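Local coordinates for protein endoglucanase (Uncultured bacterium, PDB 3X17) that probably hydrolyses internal beta-1,4-glucosidic bonds of cellulose as a glycoside hydrolase family 9 endoglucanase, at residues A[243-248]-A[272-277]; A[281-286]-A[302-307]. One frame throughout, in Å; residues are numbered along the deposited sequence.

Contact 1. Residues A[243-248]-A[272-277]; sequences VYHKLA and TQDTAK
The first torsions of His245 and Asp274 set where each CG stands: in the histidine anti to the backbone N (chi1 174°), in the aspartate anti to the carbonyl carbon (chi1 -72°). Beyond them ND1 and OD2 meet in a buried histidine-carboxylate hydrogen bond, which ties His245, at the break in strand 243-249, to the first turn of helix 272-288, a helix of the family 9 (alpha/alpha)6 barrel. His245 ND1 donates to Asp274 OD2, which lies at the ring edge near its plane; the modelled 2.4 Å is very short, and the exact length is doubtful at 2.15 Å resolution. The N-H...O angle is nearly straight at 164°, while the ring and carboxylate planes are clearly tilted against each other. Both groups have second partners: His245 NE2 bonds to Pro330 O, so both ring nitrogens are held and the ring is fixed in rotation, and Asp274 OD1 bonds to Thr185 OG1. An alanine in place of His245 would probably leave Asp274 OD2 without its donor and Pro330 O without its ring N-H, and leave a gap where the imidazole stood. Gln273 NE2 approaches His245 CE1 obliquely at 3.8 Å, the amide plane steeply inclined to the ring; the amide nitrogen bonds instead to Tyr320 OH and Thr185 OG1. At the amide oxygen, Lys277 NZ donates to Gln273 OE1 over 2.7 Å, from above the carbonyl plane, and also forms a salt bridge to Asp339, a ligand of a bound calcium ion. Val243 turns its side chain toward the helix, its CB and CG2 each 3.9 Å from Thr275 CA. Thr275, next to Asp274 in the helix, takes the backbone N-H of Val243: its OG1, also bonded to Thr271 O, lies 3.0 Å from Val243 N.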
# COMPACT_ATOMS: atom_id res chain seq x y z
N VAL A 243 4.93 -12.68 -19.67
CA VAL A 243 5.34 -11.37 -19.17
C VAL A 243 6.66 -11.46 -18.41
O VAL A 243 6.84 -12.36 -17.58
CB VAL A 243 4.24 -10.72 -18.27
CG1 VAL A 243 4.70 -9.36 -17.71
CG2 VAL A 243 2.96 -10.55 -19.06
N TYR A 244 7.64 -10.65 -18.82
CA TYR A 244 8.96 -10.62 -18.18
C TYR A 244 8.83 -10.18 -16.74
O TYR A 244 7.89 -9.47 -16.37
CB TYR A 244 9.94 -9.70 -18.94
CG TYR A 244 10.24 -10.19 -20.35
CD1 TYR A 244 10.95 -11.37 -20.55
CD2 TYR A 244 9.76 -9.51 -21.46
CE1 TYR A 244 11.21 -11.84 -21.84
CE2 TYR A 244 10.00 -9.97 -22.75
CZ TYR A 244 10.72 -11.14 -22.94
OH TYR A 244 10.95 -11.63 -24.21
N HIS A 245 9.80 -10.58 -15.93
CA HIS A 245 9.65 -10.51 -14.49
C HIS A 245 9.97 -9.12 -13.97
O HIS A 245 9.32 -8.62 -13.06
CB HIS A 245 10.55 -11.53 -13.82
CG HIS A 245 10.56 -11.45 -12.33
ND1 HIS A 245 9.41 -11.58 -11.57
CD2 HIS A 245 11.59 -11.42 -11.45
CE1 HIS A 245 9.73 -11.59 -10.29
NE2 HIS A 245 11.04 -11.46 -10.19
N LYS A 246 11.01 -8.52 -14.50
CA LYS A 246 11.51 -7.28 -13.95
C LYS A 246 12.61 -6.76 -14.86
O LYS A 246 13.04 -7.44 -15.81
CB LYS A 246 12.06 -7.52 -12.53
CG LYS A 246 13.33 -8.41 -12.52
CD LYS A 246 13.98 -8.46 -11.16
CE LYS A 246 15.07 -9.55 -11.14
NZ LYS A 246 15.92 -9.47 -9.90
N LEU A 247 12.99 -5.51 -14.61
CA LEU A 247 13.93 -4.81 -15.43
C LEU A 247 14.85 -4.03 -14.53
O LEU A 247 14.40 -3.18 -13.76
CB LEU A 247 13.20 -3.86 -16.38
CG LEU A 247 14.02 -3.38 -17.56
CD1 LEU A 247 13.05 -2.93 -18.67
CD2 LEU A 247 14.99 -2.27 -17.15
N ALA A 248 16.14 -4.31 -14.59
CA ALA A 248 17.05 -3.66 -13.65
C ALA A 248 18.49 -3.77 -14.14
O ALA A 248 18.76 -4.50 -15.08
CB ALA A 248 16.91 -4.24 -12.24
N THR A 272 5.28 -17.24 -14.86
CA THR A 272 3.83 -17.43 -14.96
C THR A 272 3.04 -16.62 -13.93
O THR A 272 1.98 -16.12 -14.27
CB THR A 272 3.42 -18.92 -14.87
OG1 THR A 272 4.07 -19.52 -13.75
CG2 THR A 272 3.85 -19.64 -16.14
N GLN A 273 3.54 -16.46 -12.70
CA GLN A 273 2.87 -15.55 -11.74
C GLN A 273 2.77 -14.11 -12.25
O GLN A 273 1.74 -13.47 -12.09
CB GLN A 273 3.49 -15.61 -10.32
CG GLN A 273 4.96 -15.21 -10.21
CD GLN A 273 5.17 -13.76 -9.78
OE1 GLN A 273 4.21 -12.98 -9.68
NE2 GLN A 273 6.43 -13.38 -9.56
N ASP A 274 3.84 -13.61 -12.85
CA ASP A 274 3.81 -12.28 -13.43
C ASP A 274 2.82 -12.24 -14.59
O ASP A 274 2.11 -11.24 -14.77
CB ASP A 274 5.20 -11.83 -13.90
CG ASP A 274 6.14 -11.49 -12.74
OD1 ASP A 274 5.75 -10.67 -11.88
OD2 ASP A 274 7.29 -12.03 -12.71
N THR A 275 2.81 -13.29 -15.40
CA THR A 275 1.94 -13.33 -16.55
C THR A 275 0.45 -13.26 -16.09
O THR A 275 -0.36 -12.46 -16.60
CB THR A 275 2.22 -14.61 -17.39
OG1 THR A 275 3.59 -14.59 -17.85
CG2 THR A 275 1.30 -14.70 -18.58
N ALA A 276 0.15 -14.00 -15.03
CA ALA A 276 -1.22 -14.06 -14.48
C ALA A 276 -1.59 -12.76 -13.73
O ALA A 276 -2.67 -12.21 -13.94
CB ALA A 276 -1.35 -15.28 -13.54
N LYS A 277 -0.68 -12.23 -12.91
CA LYS A 277 -0.90 -10.92 -12.30
C LYS A 277 -1.19 -9.83 -13.34
O LYS A 277 -2.13 -9.06 -13.19
CB LYS A 277 0.28 -10.47 -11.45
CG LYS A 277 0.37 -11.12 -10.07
CD LYS A 277 1.72 -10.76 -9.45
CE LYS A 277 1.80 -11.12 -7.97
NZ LYS A 277 2.26 -12.54 -7.81

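Contact 2. Residues A[281-286]-A[302-307]; sequences AWAMAA and AAAEQA
Ala303 sets its methyl on the indole of Trp282 as a bump on a flat plate: CB lies 3.8 Å from the centroid of the six-membered ring and 15° off its normal, a CH-pi contact over the face, offset toward the rim. Trp282 CG stands anti to the carbonyl carbon (chi1 -75°), on a CB that points toward helix 294-312, and this starts the indole off toward that helix. Ala307, one turn further along, comes instead to the ring edge, its CB 4.3 Å from Trp282 CZ3. Both side chains are small and let the indole lie close to the helix. Beside it, Ala304 fills the complementary notch at the base of the tryptophan: its CB is 3.9 Å from Trp282 CB and 4.1 Å from Ala283 CB. With methylene and methyl against methyl here, the backbones come close, Trp282 CA to Ala304 CA being 5.6 Å and the segment axes approaching to 8.3 Å. Phe234 of helix 221-235 stacks on the indole, and Leu347 of helix 337-351 touches Ala304. The segments run roughly antiparallel, their N-to-C directions 147° apart, with only 15 residues between them. Such a tightly packed helical hairpin, with alanines at the interface, suits the (alpha/alpha)6 barrel of this enzyme family.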
# COMPACT_ATOMS: atom_id res chain seq x y z
N ALA A 281 -4.68 -7.63 -13.76
CA ALA A 281 -4.74 -6.17 -13.66
C ALA A 281 -5.29 -5.57 -14.93
O ALA A 281 -6.15 -4.69 -14.88
CB ALA A 281 -3.37 -5.59 -13.34
N TRP A 282 -4.84 -6.09 -16.07
CA TRP A 282 -5.35 -5.67 -17.37
C TRP A 282 -6.86 -5.94 -17.51
O TRP A 282 -7.56 -5.17 -18.15
CB TRP A 282 -4.65 -6.40 -18.50
CG TRP A 282 -3.27 -5.95 -18.78
CD1 TRP A 282 -2.77 -4.67 -18.67
CD2 TRP A 282 -2.18 -6.76 -19.24
NE1 TRP A 282 -1.43 -4.66 -18.98
CE2 TRP A 282 -1.06 -5.91 -19.39
CE3 TRP A 282 -2.04 -8.13 -19.50
CZ2 TRP A 282 0.19 -6.39 -19.81
CZ3 TRP A 282 -0.78 -8.61 -19.89
CH2 TRP A 282 0.30 -7.74 -20.07
N ALA A 283 -7.30 -7.13 -17.11
CA ALA A 283 -8.74 -7.44 -17.20
C ALA A 283 -9.57 -6.52 -16.30
O ALA A 283 -10.66 -6.10 -16.66
CB ALA A 283 -9.01 -8.89 -16.87
N MET A 284 -9.07 -6.24 -15.09
CA MET A 284 -9.65 -5.17 -14.29
C MET A 284 -9.75 -3.83 -15.03
O MET A 284 -10.72 -3.12 -14.89
CB MET A 284 -8.90 -4.99 -12.97
CG MET A 284 -9.21 -6.08 -11.98
SD MET A 284 -8.09 -6.00 -10.57
CE MET A 284 -8.89 -4.70 -9.63
N ALA A 285 -8.68 -3.43 -15.70
CA ALA A 285 -8.65 -2.11 -16.34
C ALA A 285 -9.64 -2.10 -17.50
O ALA A 285 -10.22 -1.06 -17.82
CB ALA A 285 -7.24 -1.79 -16.86
N ALA A 286 -9.78 -3.26 -18.15
CA ALA A 286 -10.72 -3.38 -19.25
C ALA A 286 -12.14 -3.04 -18.77
O ALA A 286 -12.90 -2.39 -19.48
CB ALA A 286 -10.67 -4.79 -19.85
N ALA A 302 -7.26 -7.35 -24.69
CA ALA A 302 -6.56 -8.24 -25.64
C ALA A 302 -5.31 -8.81 -25.00
O ALA A 302 -5.04 -10.02 -25.11
CB ALA A 302 -6.22 -7.50 -26.95
N ALA A 303 -4.57 -7.95 -24.31
CA ALA A 303 -3.36 -8.36 -23.63
C ALA A 303 -3.67 -9.43 -22.58
O ALA A 303 -2.97 -10.44 -22.48
CB ALA A 303 -2.71 -7.16 -22.98
N ALA A 304 -4.70 -9.19 -21.77
CA ALA A 304 -5.07 -10.15 -20.71
C ALA A 304 -5.41 -11.51 -21.33
O ALA A 304 -5.04 -12.56 -20.79
CB ALA A 304 -6.26 -9.64 -19.85
N GLU A 305 -6.11 -11.47 -22.45
CA GLU A 305 -6.56 -12.69 -23.13
C GLU A 305 -5.40 -13.49 -23.71
O GLU A 305 -5.42 -14.73 -23.71
CB GLU A 305 -7.58 -12.35 -24.24
CG GLU A 305 -8.93 -11.90 -23.70
CD GLU A 305 -9.90 -11.39 -24.79
OE1 GLU A 305 -9.44 -10.81 -25.79
OE2 GLU A 305 -11.12 -11.50 -24.59
N GLN A 306 -4.37 -12.80 -24.18
CA GLN A 306 -3.21 -13.45 -24.80
C GLN A 306 -2.35 -14.08 -23.70
O GLN A 306 -1.91 -15.21 -23.82
CB GLN A 306 -2.43 -12.40 -25.62
CG GLN A 306 -1.19 -12.91 -26.35
CD GLN A 306 -1.49 -14.09 -27.26
OE1 GLN A 306 -2.43 -14.05 -28.07
NE2 GLN A 306 -0.75 -15.19 -27.08
N ALA A 307 -2.15 -13.34 -22.62
CA ALA A 307 -1.54 -13.87 -21.41
C ALA A 307 -2.22 -15.13 -20.87
O ALA A 307 -1.57 -16.07 -20.45
CB ALA A 307 -1.50 -12.80 -20.35

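Both contacts draw on helix 272-288: contact 1 holds its N-terminal turn against strand 243-249, contact 2 packs a later turn against helix 294-312. The touching residues of contact 1 are all buried, as are those of contact 2 except Ala303, which is partly exposed; helix 294-312 also carries the exposed Ala302. Their chemistry differs with place: contact 1, at the helix start beside a calcium site, is led by two hydrogen bonds, whereas contact 2, on a helix-helix face, relies on methyl and indole surfaces. Their centres lie 14 Å apart, yet they meet directly: Val243 CG2 is 4.0 Å from Trp282 CH2, and Thr275 CG2 is 3.7 Å from Ala307 O.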